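Local structure of SnoN,Epimerase SnoN (Streptomyces nogalater, 5EP9) at residues E59-A64 with A162-P167; E124-E129 with E234-T239; F175-H180 with P205-P210; F196-E201 with H220-H225. The protein acts as a non-heme iron, 2-oxoglutarate-dependent epimerase in the biosynthesis of the polyketide nogalamycin. All coordinates share one frame; numbering follows the deposited sequence. Where two conformers were deposited one is given.

Contact 1 (E59-A64 with A162-P167)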
loop_
_atom_site.group_PDB
_atom_site.type_symbol
_atom_site.label_atom_id
_atom_site.label_comp_id
_atom_site.label_asym_id
_atom_site.label_seq_id
_atom_site.Cartn_x
_atom_site.Cartn_y
_atom_site.Cartn_z
ATOM N N GLU A 59 9.658 -6.638 -16.064
ATOM C CA GLU A 59 8.236 -6.601 -16.491
ATOM C C GLU A 59 7.258 -5.538 -15.830
ATOM O O GLU A 59 6.625 -4.709 -16.544
ATOM C CB GLU A 59 7.629 -7.917 -16.237
ATOM C CG GLU A 59 6.347 -8.032 -17.086
ATOM C CD GLU A 59 5.596 -9.358 -16.973
ATOM O OE1 GLU A 59 6.006 -10.255 -16.177
ATOM O OE2 GLU A 59 4.531 -9.419 -17.658
ATOM N N TYR A 60 7.188 -5.526 -14.503
ATOM C CA TYR A 60 6.272 -4.604 -13.793
ATOM C C TYR A 60 6.761 -3.166 -13.971
ATOM O O TYR A 60 5.994 -2.261 -14.089
ATOM C CB TYR A 60 6.043 -5.045 -12.349
ATOM C CG TYR A 60 5.412 -6.390 -12.284
ATOM C CD1 TYR A 60 4.208 -6.641 -12.950
ATOM C CD2 TYR A 60 5.966 -7.435 -11.549
ATOM C CE1 TYR A 60 3.623 -7.914 -12.960
ATOM C CE2 TYR A 60 5.350 -8.690 -11.503
ATOM C CZ TYR A 60 4.180 -8.914 -12.222
ATOM O OH TYR A 60 3.561 -10.129 -12.147
ATOM N N LEU A 61 8.069 -2.962 -14.006
ATOM C CA LEU A 61 8.624 -1.619 -14.139
ATOM C C LEU A 61 8.217 -1.036 -15.479
ATOM O O LEU A 61 7.767 0.083 -15.564
ATOM C CB LEU A 61 10.151 -1.638 -14.014
ATOM C CG LEU A 61 10.849 -0.306 -14.318
ATOM C CD1 LEU A 61 10.348 0.875 -13.447
ATOM C CD2 LEU A 61 12.358 -0.494 -14.136
ATOM N N ALA A 62 8.343 -1.827 -16.547
ATOM C CA ALA A 62 8.005 -1.303 -17.867
ATOM C C ALA A 62 6.562 -0.942 -17.879
ATOM O O ALA A 62 6.158 -0.014 -18.578
ATOM C CB ALA A 62 8.306 -2.320 -19.044
ATOM N N GLU A 63 5.754 -1.796 -17.310
ATOM C CA GLU A 63 4.291 -1.577 -17.372
ATOM C C GLU A 63 3.957 -0.288 -16.480
ATOM O O GLU A 63 3.138 0.524 -16.863
ATOM C CB GLU A 63 3.543 -2.772 -16.868
ATOM C CG GLU A 63 2.036 -2.532 -16.752
ATOM C CD GLU A 63 1.289 -2.503 -18.085
ATOM O OE1 GLU A 63 1.914 -2.534 -19.162
ATOM O OE2 GLU A 63 0.040 -2.400 -18.032
ATOM N N ALA A 64 4.617 -0.161 -15.351
ATOM C CA ALA A 64 4.480 1.075 -14.526
ATOM C C ALA A 64 4.789 2.311 -15.323
ATOM O O ALA A 64 3.972 3.256 -15.356
ATOM C CB ALA A 64 5.324 1.042 -13.287
ATOM N N ALA A 162 9.104 -2.046 -4.365
ATOM C CA ALA A 162 10.034 -1.218 -5.074
ATOM C C ALA A 162 10.317 -1.800 -6.494
ATOM O O ALA A 162 10.695 -2.938 -6.587
ATOM C CB ALA A 162 11.339 -1.126 -4.352
ATOM N N LEU A 163 10.085 -0.984 -7.527
ATOM C CA LEU A 163 10.382 -1.370 -8.883
ATOM C C LEU A 163 11.745 -0.855 -9.371
ATOM O O LEU A 163 12.196 -1.243 -10.427
ATOM C CB LEU A 163 9.250 -0.959 -9.827
ATOM C CG LEU A 163 7.884 -1.604 -9.504
ATOM C CD1 LEU A 163 6.859 -1.060 -10.429
ATOM C CD2 LEU A 163 7.980 -3.088 -9.645
ATOM N N VAL A 164 12.383 0.012 -8.574
ATOM C CA VAL A 164 13.749 0.430 -8.755
ATOM C C VAL A 164 14.385 0.471 -7.384
ATOM O O VAL A 164 13.721 0.327 -6.379
ATOM C CB VAL A 164 13.838 1.861 -9.334
ATOM C CG1 VAL A 164 13.234 1.906 -10.767
ATOM C CG2 VAL A 164 13.136 2.855 -8.448
ATOM N N ASP A 165 15.681 0.730 -7.359
ATOM C CA ASP A 165 16.415 0.953 -6.095
ATOM C C ASP A 165 15.900 2.230 -5.440
ATOM O O ASP A 165 15.715 3.254 -6.078
ATOM C CB ASP A 165 17.907 1.046 -6.409
ATOM C CG ASP A 165 18.604 -0.366 -6.506
ATOM O OD1 ASP A 165 18.060 -1.418 -6.138
ATOM O OD2 ASP A 165 19.758 -0.381 -6.931
ATOM N N VAL A 166 15.560 2.142 -4.151
ATOM C CA VAL A 166 15.014 3.277 -3.405
ATOM C C VAL A 166 15.863 3.543 -2.162
ATOM O O VAL A 166 15.521 3.133 -1.079
ATOM C CB VAL A 166 13.536 3.077 -3.022
ATOM C CG1 VAL A 166 12.995 4.359 -2.468
ATOM C CG2 VAL A 166 12.685 2.724 -4.214
ATOM N N PRO A 167 17.022 4.115 -2.336
ATOM C CA PRO A 167 17.756 4.504 -1.172
ATOM C C PRO A 167 17.009 5.653 -0.496
ATOM O O PRO A 167 16.114 6.237 -1.084
ATOM C CB PRO A 167 19.134 4.964 -1.752
ATOM C CG PRO A 167 18.805 5.435 -3.147
ATOM C CD PRO A 167 17.642 4.597 -3.585
#

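Contact 2 (E124-E129 with E234-T239). With AKG (2-oxoglutaric acid), chain E.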
loop_
_atom_site.group_PDB
_atom_site.type_symbol
_atom_site.label_atom_id
_atom_site.label_comp_id
_atom_site.label_asym_id
_atom_site.label_seq_id
_atom_site.Cartn_x
_atom_site.Cartn_y
_atom_site.Cartn_z
ATOM N N GLU A 124 -2.168 0.746 -6.571
ATOM C CA GLU A 124 -1.707 2.001 -7.245
ATOM C C GLU A 124 -0.281 1.963 -7.733
ATOM O O GLU A 124 0.549 1.343 -7.115
ATOM C CB GLU A 124 -1.909 3.184 -6.318
ATOM C CG GLU A 124 -3.395 3.462 -6.031
ATOM C CD GLU A 124 -3.599 4.522 -4.883
ATOM O OE1 GLU A 124 -2.639 4.831 -4.137
ATOM O OE2 GLU A 124 -4.681 5.108 -4.794
ATOM N N VAL A 125 0.020 2.659 -8.823
ATOM C CA VAL A 125 1.370 2.818 -9.276
ATOM C C VAL A 125 1.852 4.174 -8.799
ATOM O O VAL A 125 1.228 5.145 -9.153
ATOM C CB VAL A 125 1.447 2.760 -10.805
ATOM C CG1 VAL A 125 2.849 3.001 -11.325
ATOM C CG2 VAL A 125 0.951 1.423 -11.333
ATOM N N LEU A 126 3.002 4.244 -8.114
ATOM C CA LEU A 126 3.436 5.498 -7.505
ATOM C C LEU A 126 4.697 6.006 -8.145
ATOM O O LEU A 126 5.601 5.253 -8.369
ATOM C CB LEU A 126 3.643 5.382 -5.997
ATOM C CG LEU A 126 2.523 4.713 -5.224
ATOM C CD1 LEU A 126 2.897 4.645 -3.742
ATOM C CD2 LEU A 126 1.227 5.453 -5.361
ATOM N N LEU A 127 4.722 7.301 -8.408
ATOM C CA LEU A 127 5.879 8.005 -8.941
ATOM C C LEU A 127 6.201 9.278 -8.107
ATOM O O LEU A 127 5.361 10.138 -7.951
ATOM C CB LEU A 127 5.563 8.455 -10.350
ATOM C CG LEU A 127 6.542 9.393 -11.048
ATOM C CD1 LEU A 127 7.886 8.720 -11.265
ATOM C CD2 LEU A 127 5.961 9.892 -12.375
ATOM N N LYS A 128 7.417 9.349 -7.626
ATOM C CA LYS A 128 8.028 10.595 -7.179
ATOM C C LYS A 128 9.213 10.923 -7.985
ATOM O O LYS A 128 10.126 10.142 -8.117
ATOM C CB LYS A 128 8.555 10.558 -5.728
ATOM C CG LYS A 128 7.562 10.593 -4.658
ATOM C CD LYS A 128 8.335 10.858 -3.325
ATOM C CE LYS A 128 7.422 10.674 -2.129
ATOM N NZ LYS A 128 6.794 11.931 -1.691
ATOM N N GLU A 129 9.189 12.101 -8.534
ATOM C CA GLU A 129 10.278 12.587 -9.323
ATOM C C GLU A 129 10.295 14.073 -9.400
ATOM O O GLU A 129 9.306 14.731 -9.152
ATOM C CB GLU A 129 10.179 12.063 -10.771
ATOM C CG GLU A 129 9.036 12.691 -11.548
ATOM C CD GLU A 129 8.964 12.210 -12.982
ATOM O OE1 GLU A 129 9.862 11.445 -13.455
ATOM O OE2 GLU A 129 8.010 12.651 -13.640
ATOM N N GLU A 234 16.735 10.287 -10.629
ATOM C CA GLU A 234 16.155 9.028 -11.097
ATOM C C GLU A 234 14.780 8.906 -10.402
ATOM O O GLU A 234 14.656 9.054 -9.199
ATOM C CB GLU A 234 17.040 7.782 -10.816
ATOM C CG GLU A 234 18.369 7.687 -11.618
ATOM C CD GLU A 234 19.491 8.635 -11.093
ATOM O OE1 GLU A 234 19.595 8.957 -9.848
ATOM O OE2 GLU A 234 20.314 9.084 -11.935
ATOM N N PRO A 235 13.741 8.642 -11.192
ATOM C CA PRO A 235 12.419 8.569 -10.589
ATOM C C PRO A 235 12.260 7.444 -9.603
ATOM O O PRO A 235 12.893 6.404 -9.692
ATOM C CB PRO A 235 11.500 8.393 -11.764
ATOM C CG PRO A 235 12.373 7.898 -12.903
ATOM C CD PRO A 235 13.751 8.399 -12.650
ATOM N N ARG A 236 11.472 7.689 -8.586
ATOM C CA ARG A 236 11.110 6.673 -7.623
ATOM C C ARG A 236 9.813 5.999 -8.186
ATOM O O ARG A 236 8.788 6.656 -8.342
ATOM C CB ARG A 236 10.806 7.260 -6.261
ATOM C CG ARG A 236 10.729 6.184 -5.192
ATOM C CD ARG A 236 10.038 6.676 -3.957
ATOM N NE ARG A 236 8.601 6.734 -4.139
ATOM C CZ ARG A 236 7.716 7.082 -3.218
ATOM N NH1 ARG A 236 8.048 7.533 -2.022
ATOM N NH2 ARG A 236 6.451 7.057 -3.533
ATOM N N LEU A 237 9.874 4.702 -8.400
ATOM C CA LEU A 237 8.761 3.947 -8.976
ATOM C C LEU A 237 8.499 2.709 -8.172
ATOM O O LEU A 237 9.462 1.963 -7.800
ATOM C CB LEU A 237 9.068 3.499 -10.412
ATOM C CG LEU A 237 9.007 4.644 -11.426
ATOM C CD1 LEU A 237 9.876 4.442 -12.669
ATOM C CD2 LEU A 237 7.596 4.893 -11.900
ATOM N N SER A 238 7.209 2.525 -7.863
ATOM C CA SER A 238 6.800 1.448 -6.979
ATOM C C SER A 238 5.350 1.213 -7.185
ATOM O O SER A 238 4.638 2.043 -7.810
ATOM C CB SER A 238 7.053 1.841 -5.483
ATOM O OG SER A 238 6.364 3.036 -5.144
ATOM N N THR A 239 4.883 0.162 -6.566
ATOM C CA THR A 239 3.466 -0.015 -6.429
ATOM C C THR A 239 3.072 -0.136 -4.978
ATOM O O THR A 239 3.822 -0.701 -4.221
ATOM C CB THR A 239 2.934 -1.283 -7.190
ATOM O OG1 THR A 239 3.544 -2.445 -6.639
ATOM C CG2 THR A 239 3.245 -1.192 -8.659
HETATM C C1 AKG E . 1.184 4.013 1.584
HETATM O O1 AKG E . 0.267 3.805 2.420
HETATM O O2 AKG E . 1.608 3.114 0.818
HETATM C C2 AKG E . 1.838 5.342 1.524
HETATM O O5 AKG E . 1.445 6.243 2.294
HETATM C C3 AKG E . 2.965 5.535 0.483
HETATM C C4 AKG E . 3.746 6.843 0.566
HETATM C C5 AKG E . 4.825 7.039 -0.474
HETATM O O3 AKG E . 5.080 6.116 -1.269
HETATM O O4 AKG E . 5.425 8.154 -0.555
HETATM O O HOH W 1 7.241 5.357 -6.075
#

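Contact 3 (F175-H180 with P205-P210). With ACT (acetate ion), chain G.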
loop_
_atom_site.group_PDB
_atom_site.type_symbol
_atom_site.label_atom_id
_atom_site.label_comp_id
_atom_site.label_asym_id
_atom_site.label_seq_id
_atom_site.Cartn_x
_atom_site.Cartn_y
_atom_site.Cartn_z
ATOM N N PHE A 175 8.765 4.465 9.110
ATOM C CA PHE A 175 7.688 3.928 9.873
ATOM C C PHE A 175 7.908 4.189 11.348
ATOM O O PHE A 175 9.068 4.310 11.803
ATOM C CB PHE A 175 7.602 2.401 9.683
ATOM C CG PHE A 175 7.459 1.972 8.253
ATOM C CD1 PHE A 175 6.238 1.858 7.659
ATOM C CD2 PHE A 175 8.556 1.652 7.538
ATOM C CE1 PHE A 175 6.106 1.420 6.298
ATOM C CE2 PHE A 175 8.464 1.246 6.209
ATOM C CZ PHE A 175 7.209 1.125 5.595
ATOM N N VAL A 176 6.831 4.310 12.127
ATOM C CA VAL A 176 6.998 4.489 13.630
ATOM C C VAL A 176 6.616 3.195 14.277
ATOM O O VAL A 176 5.431 2.851 14.321
ATOM C CB VAL A 176 6.093 5.572 14.147
ATOM C CG1 VAL A 176 6.290 5.731 15.634
ATOM C CG2 VAL A 176 6.375 6.900 13.472
ATOM N N PRO A 177 7.594 2.413 14.730
ATOM C CA PRO A 177 7.260 1.055 15.115
ATOM C C PRO A 177 6.379 1.079 16.326
ATOM O O PRO A 177 6.601 1.920 17.243
ATOM C CB PRO A 177 8.618 0.363 15.414
ATOM C CG PRO A 177 9.625 1.406 15.253
ATOM C CD PRO A 177 9.046 2.563 14.491
ATOM N N GLY A 178 5.421 0.150 16.384
ATOM C CA GLY A 178 4.480 0.124 17.527
ATOM C C GLY A 178 3.345 1.124 17.433
ATOM O O GLY A 178 2.434 1.088 18.250
ATOM N N SER A 179 3.378 2.044 16.481
ATOM C CA SER A 179 2.372 3.118 16.434
ATOM C C SER A 179 0.974 2.589 16.067
ATOM O O SER A 179 -0.045 3.174 16.366
ATOM C CB SER A 179 2.784 4.196 15.434
ATOM O OG SER A 179 2.969 3.613 14.110
ATOM N N HIS A 180 0.951 1.428 15.465
ATOM C CA HIS A 180 -0.302 0.712 15.157
ATOM C C HIS A 180 -1.055 0.202 16.363
ATOM O O HIS A 180 -2.191 -0.182 16.246
ATOM C CB HIS A 180 -0.086 -0.474 14.169
ATOM C CG HIS A 180 0.734 -1.602 14.708
ATOM N ND1 HIS A 180 1.960 -1.429 15.324
ATOM C CD2 HIS A 180 0.469 -2.921 14.757
ATOM C CE1 HIS A 180 2.406 -2.606 15.738
ATOM N NE2 HIS A 180 1.522 -3.527 15.382
ATOM N N PRO A 205 10.548 6.120 18.344
ATOM C CA PRO A 205 11.588 6.191 17.403
ATOM C C PRO A 205 11.074 5.890 16.029
ATOM O O PRO A 205 9.963 5.344 15.882
ATOM C CB PRO A 205 12.579 5.090 17.820
ATOM C CG PRO A 205 11.889 4.241 18.788
ATOM C CD PRO A 205 10.913 5.161 19.461
ATOM N N ARG A 206 11.784 6.332 15.034
ATOM C CA ARG A 206 11.362 6.157 13.672
ATOM C C ARG A 206 12.379 5.444 12.846
ATOM O O ARG A 206 13.521 5.700 13.006
ATOM C CB ARG A 206 11.137 7.520 13.040
ATOM C CG ARG A 206 9.985 8.282 13.727
ATOM C CD ARG A 206 10.530 9.427 14.404
ATOM N NE ARG A 206 9.628 10.145 15.289
ATOM C CZ ARG A 206 9.003 11.277 14.971
ATOM N NH1 ARG A 206 8.945 11.755 13.724
ATOM N NH2 ARG A 206 8.387 11.907 15.907
ATOM N N VAL A 207 11.938 4.581 11.957
ATOM C CA VAL A 207 12.809 3.708 11.215
ATOM C C VAL A 207 12.609 3.904 9.729
ATOM O O VAL A 207 11.551 3.739 9.215
ATOM C CB VAL A 207 12.540 2.210 11.506
ATOM C CG1 VAL A 207 13.535 1.329 10.732
ATOM C CG2 VAL A 207 12.654 1.896 12.998
ATOM N N THR A 208 13.666 4.364 9.101
ATOM C CA THR A 208 13.735 4.644 7.712
ATOM C C THR A 208 14.296 3.402 7.058
ATOM O O THR A 208 15.326 2.875 7.415
ATOM C CB THR A 208 14.640 5.894 7.467
ATOM O OG1 THR A 208 14.019 6.978 8.134
ATOM C CG2 THR A 208 14.725 6.191 5.958
ATOM N N VAL A 209 13.598 2.978 6.007
ATOM C CA VAL A 209 13.837 1.685 5.357
ATOM C C VAL A 209 14.125 1.813 3.886
ATOM O O VAL A 209 13.232 1.665 3.059
ATOM C CB VAL A 209 12.617 0.784 5.531
ATOM C CG1 VAL A 209 12.862 -0.653 4.997
ATOM C CG2 VAL A 209 12.292 0.705 7.022
ATOM N N PRO A 210 15.369 1.978 3.556
ATOM C CA PRO A 210 15.691 1.896 2.123
ATOM C C PRO A 210 15.468 0.475 1.566
ATOM O O PRO A 210 15.600 -0.508 2.292
ATOM C CB PRO A 210 17.128 2.323 2.049
ATOM C CG PRO A 210 17.634 2.170 3.415
ATOM C CD PRO A 210 16.552 2.226 4.370
HETATM C C ACT G . 8.345 10.038 10.324
HETATM O O ACT G . 8.419 10.756 9.326
HETATM O OXT ACT G . 9.222 10.116 11.218
HETATM C CH3 ACT G . 7.212 9.064 10.410
HETATM O O HOH W 2 8.599 3.601 17.926
#

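Contact 4 (F196-E201 with H220-H225). With FE (Fe (III) ion), chain F; AKG (2-oxoglutaric acid), chain E.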
loop_
_atom_site.group_PDB
_atom_site.type_symbol
_atom_site.label_atom_id
_atom_site.label_comp_id
_atom_site.label_asym_id
_atom_site.label_seq_id
_atom_site.Cartn_x
_atom_site.Cartn_y
_atom_site.Cartn_z
ATOM N N PHE A 196 1.138 11.775 15.146
ATOM C CA PHE A 196 1.926 12.533 16.178
ATOM C C PHE A 196 1.087 13.391 17.074
ATOM O O PHE A 196 1.577 14.351 17.558
ATOM C CB PHE A 196 3.134 13.294 15.568
ATOM C CG PHE A 196 4.111 12.386 14.898
ATOM C CD1 PHE A 196 4.741 11.383 15.620
ATOM C CD2 PHE A 196 4.366 12.467 13.544
ATOM C CE1 PHE A 196 5.616 10.497 14.997
ATOM C CE2 PHE A 196 5.249 11.585 12.921
ATOM C CZ PHE A 196 5.855 10.583 13.641
ATOM N N THR A 197 -0.186 13.027 17.288
ATOM C CA THR A 197 -1.099 13.793 18.233
ATOM C C THR A 197 -1.348 13.061 19.553
ATOM O O THR A 197 -1.822 13.608 20.427
ATOM C CB THR A 197 -2.510 14.076 17.611
ATOM O OG1 THR A 197 -3.215 12.830 17.305
ATOM C CG2 THR A 197 -2.397 14.960 16.320
ATOM N N ARG A 198 -1.050 11.791 19.671
ATOM C CA ARG A 198 -1.287 11.062 20.892
ATOM C C ARG A 198 -0.145 11.295 21.872
ATOM O O ARG A 198 0.959 11.657 21.482
ATOM C CB ARG A 198 -1.476 9.611 20.578
ATOM C CG ARG A 198 -2.775 9.481 19.852
ATOM C CD ARG A 198 -2.802 8.320 18.963
ATOM N NE ARG A 198 -1.947 8.443 17.790
ATOM C CZ ARG A 198 -1.920 7.534 16.829
ATOM N NH1 ARG A 198 -2.778 6.497 16.856
ATOM N NH2 ARG A 198 -1.071 7.663 15.802
ATOM N N PRO A 199 -0.441 11.173 23.175
ATOM C CA PRO A 199 0.574 11.596 24.167
ATOM C C PRO A 199 1.768 10.640 24.140
ATOM O O PRO A 199 1.610 9.435 23.914
ATOM C CB PRO A 199 -0.200 11.581 25.499
ATOM C CG PRO A 199 -1.619 11.099 25.175
ATOM C CD PRO A 199 -1.656 10.599 23.796
ATOM N N GLY A 200 2.960 11.209 24.176
ATOM C CA GLY A 200 4.184 10.393 23.992
ATOM C C GLY A 200 4.580 10.032 22.562
ATOM O O GLY A 200 5.693 9.629 22.329
ATOM N N GLU A 201 3.658 10.105 21.603
ATOM C CA GLU A 201 3.946 9.658 20.214
ATOM C C GLU A 201 5.165 10.330 19.541
ATOM O O GLU A 201 5.867 9.686 18.843
ATOM C CB GLU A 201 2.734 9.940 19.348
ATOM C CG GLU A 201 2.791 9.279 18.018
ATOM C CD GLU A 201 1.429 9.383 17.247
ATOM O OE1 GLU A 201 0.382 9.881 17.785
ATOM O OE2 GLU A 201 1.434 9.023 16.083
ATOM N N HIS A 220 0.863 -2.164 8.347
ATOM C CA HIS A 220 -0.483 -2.115 8.955
ATOM C C HIS A 220 -1.145 -0.755 8.753
ATOM O O HIS A 220 -0.533 0.277 8.717
ATOM C CB HIS A 220 -0.331 -2.450 10.465
ATOM C CG HIS A 220 -1.606 -2.729 11.210
ATOM N ND1 HIS A 220 -2.485 -1.737 11.620
ATOM C CD2 HIS A 220 -2.092 -3.887 11.714
ATOM C CE1 HIS A 220 -3.489 -2.282 12.266
ATOM N NE2 HIS A 220 -3.248 -3.565 12.387
ATOM N N ALA A 221 -2.446 -0.785 8.632
ATOM C CA ALA A 221 -3.268 0.398 8.358
ATOM C C ALA A 221 -3.265 1.451 9.481
ATOM O O ALA A 221 -3.693 2.577 9.247
ATOM C CB ALA A 221 -4.715 -0.058 8.125
ATOM N N ARG A 222 -2.872 1.037 10.666
ATOM C CA ARG A 222 -2.705 1.958 11.810
ATOM C C ARG A 222 -1.242 2.418 12.045
ATOM O O ARG A 222 -0.988 3.268 12.892
ATOM C CB ARG A 222 -3.341 1.407 13.100
ATOM C CG ARG A 222 -4.895 1.330 13.053
ATOM C CD ARG A 222 -5.674 1.132 14.350
ATOM N NE ARG A 222 -5.396 2.125 15.381
ATOM C CZ ARG A 222 -6.170 3.144 15.658
ATOM N NH1 ARG A 222 -7.315 3.344 15.005
ATOM N NH2 ARG A 222 -5.783 3.965 16.623
ATOM N N THR A 223 -0.291 1.894 11.247
ATOM C CA THR A 223 1.109 2.295 11.428
ATOM C C THR A 223 1.366 3.665 10.826
ATOM O O THR A 223 1.045 3.892 9.671
ATOM C CB THR A 223 2.018 1.298 10.805
ATOM O OG1 THR A 223 1.806 0.032 11.442
ATOM C CG2 THR A 223 3.485 1.707 10.935
ATOM N N VAL A 224 1.950 4.568 11.603
ATOM C CA VAL A 224 2.309 5.869 11.101
ATOM C C VAL A 224 3.538 5.723 10.203
ATOM O O VAL A 224 4.494 5.049 10.554
ATOM C CB VAL A 224 2.631 6.865 12.258
ATOM C CG1 VAL A 224 3.128 8.183 11.700
ATOM C CG2 VAL A 224 1.404 7.111 13.096
ATOM N N HIS A 225 3.458 6.332 9.032
ATOM C CA HIS A 225 4.482 6.255 8.042
ATOM C C HIS A 225 4.513 7.515 7.222
ATOM O O HIS A 225 3.583 8.289 7.141
ATOM C CB HIS A 225 4.360 5.041 7.125
ATOM C CG HIS A 225 3.042 4.946 6.390
ATOM N ND1 HIS A 225 1.891 4.646 7.047
ATOM C CD2 HIS A 225 2.696 5.187 5.112
ATOM C CE1 HIS A 225 0.877 4.724 6.198
ATOM N NE2 HIS A 225 1.347 4.975 5.002
HETATM FE FE FE F . 0.032 5.594 3.457
HETATM C C1 AKG E . 1.184 4.013 1.584
HETATM O O1 AKG E . 0.267 3.805 2.420
HETATM O O2 AKG E . 1.608 3.114 0.818
HETATM C C2 AKG E . 1.838 5.342 1.524
HETATM O O5 AKG E . 1.445 6.243 2.294
HETATM C C3 AKG E . 2.965 5.535 0.483
HETATM C C4 AKG E . 3.746 6.843 0.566
HETATM C C5 AKG E . 4.825 7.039 -0.474
HETATM O O3 AKG E . 5.080 6.116 -1.269
HETATM O O4 AKG E . 5.425 8.154 -0.555
HETATM O O HOH W 3 -1.915 5.105 14.524
HETATM O O HOH W 4 -1.148 6.230 1.861
#

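Contact 1 (E59-A64 with A162-P167)
Leu-163 fits its side chain against one flank of the helix that carries Tyr-60, Leu-61 and Ala-64, a contact of van der Waals packing within the first SnoN-derived part of the construct (residues 14-202). Its CB lies 4.2 Å from CD1 of Leu-61. CG stands anti to the carbonyl carbon (chi1 -61°), and from there the two methyls reach residues one helical turn apart. CD1, extended away from CA (chi2 176°), comes 3.9 Å from CB of Ala-64 and equally close to the backbone oxygen of Tyr-60. CD2 takes the other direction and stops 3.9 Å from CB of Tyr-60, touching the root of that side chain while its ring leads away. Leu-61 answers from the helix: its CD2 rests 3.8 Å from the carbonyl oxygen of Leu-163, and its CD1 reaches CG1 of Val-164 at 4.1 Å, the two side chains crossing at about a right angle. The loop is thus gripped at two successive residues.

Around the contact, Tyr-60 continues onto helix 95-101, against Thr-96, Arg-99 and Leu-100. Leu-61 also packs on Leu-237, and Leu-163 on Thr-239, both of strand 236-245, to which Leu-163 is joined by a backbone bond with Leu-237. Helix 54-70 therefore lies against the large antiparallel sheet just where strand 157-162 runs out into its loop.

Contact 2 (E124-E129 with E234-T239)
Arg-236 and Lys-128 lie side by side and point the same way: the arginine sets CG anti to its backbone N (chi1 -167°) and turns at chi3 (76°), while the lysine keeps CG beside its own N. They sit on neighbouring antiparallel strands of the large sheet of a cupin-type fold, one from each SnoN-derived part of the construct (14-202 and 203-305). Lys-128 with Arg-236 and Leu-126 with Ser-238 are hydrogen-bonded pairs; the bond from Leu-126 N to Ser-238 O is 2.8 Å and almost straight. Lys-128 CG covers the centre of one guanidinium face, 3.8 Å above it, and the lysine bends at chi4 to give NZ to Val-83 O, Val-137 O and Thr-139 OG1. The guanidinium holds the distal carboxylate of 2-oxoglutarate: Arg-236 NH1 bonds AKG O4 at 3.1 Å, and NH2 adds a weak bond to O3; NH1 also binds Gly-171 O. Leu-127 CD1 packs on Pro-235 CB and, on the face away from Arg-236, on Leu-237 CD2; Leu-237 in turn touches helix 54-70. A water in the guanidinium plane accepts from Arg-236 NE (2.7 Å), donates to Leu-126 O (2.8 Å) and bonds Ser-238 OG at 2.7 Å.

Contact 3 (F175-H180 with P205-P210)
Phe-175 and Val-209 cross at about a right angle, with CG2 of the valine at the edge of the ring, in its plane, 3.9 Å from CD2. This is an antiparallel pairing at the margin of the smaller four-stranded sheet of the cupin-type fold, where 207-209 is an outermost strand; the segments come from the two SnoN-derived parts of the construct, 14-202 and 203-305. Phe-175 and Val-207 form the hydrogen-bonded pair, N to O at 2.9 Å in both directions. Tyr-45 stacks its ring on Phe-175, and its side chain also touches Val-207 and Val-209. Phe-175 thereby packs next to His-219 of the 2-oxoglutarate site and the iron ligand His-225. One residue on, Val-176 and Arg-206 run side by side, pointing the same way, CG2 of the valine 3.9 Å from CG of the arginine. Arg-206 then bends at chi2 (113°), and its NH1 bonds OXT of an acetate, probably from the crystallisation liquor, at the guanidinium edge. Pro-177 crosses Val-207 at about a right angle, CG to CG2 3.8 Å. The chain reverses in a type II turn from Val-176 to Ser-179, whose OG and N both bond Val-176 O. A water donates to Pro-177 O (2.7 Å) and Pro-205 O (3.0 Å), bridging the two carbonyls.

Contact 4 (F196-E201 with H220-H225)
Phe-196 meets Val-224 obliquely, its CZ 4.1 Å from CG1 of the valine, and its side chain also touches Val-176, Arg-206 and Pro-141. Its backbone N donates to OE2 of Glu-201, approached from above the carboxylate plane. Arg-198 grips Glu-201 side-on, NE to OE1 at 2.7 Å and NH2 to OE2 at 2.9 Å; its backbone N adds a second donor to OE1. The bend at chi3 (-70°) places NE for this. NH2 of Arg-198 also lies beside Val-224 CG2, at the guanidinium edge, while NH1 donates to Pro-183 O and to a water (2.8 Å), which in turn donates to Arg-222 O (2.6 Å). Gly-200, with positive phi, takes the third place of the type II turn that ends at Glu-201, whose OE2 comes 3.5 Å from Val-224 CG2.

These loops belong to different SnoN-derived parts, 14-202 and 203-305. In the conformer given, Arg-222 NH2 approaches Arg-198 NH1 as a like charge, the guanidinium planes 72° apart, and Arg-222 NH1 forms a salt bridge with Asp-184. His-225 binds the iron through NE2 (2.1 Å) with His-142 and Asp-144, and its ND1 donates to Thr-223 O (2.9 Å), which fixes the ring rotation. Four donors on one carboxylate probably stabilise Glu-201 as the anion, which balances Arg-198; Asp-184 probably does the same for Arg-222.

Contacts 1, 2 and 4 are buried, whereas contact 3 is partly exposed at a sheet margin. Contacts 1 and 2 share the large sheet: Leu-163 N probably bonds Leu-237 O, and Leu-61 and Ala-64 pack on Leu-237 and Val-125 respectively, so one face of the strand pair meets the helix while the other meets 2-oxoglutarate. Contacts 3 and 4 are joined through Val-224, whose O and N probably bond Val-176 N and Ser-179 OG. Chemistry follows place: packing of apolar side chains in contact 1, strand ladder plus ligand charge in contact 2, one bridge pair with valines and prolines in contact 3; in contact 4, Val-224 and a water meet a salt bridge internal to one loop, next to the iron ligand. Contacts 2 and 4 reach the same 2-oxoglutarate at opposite ends.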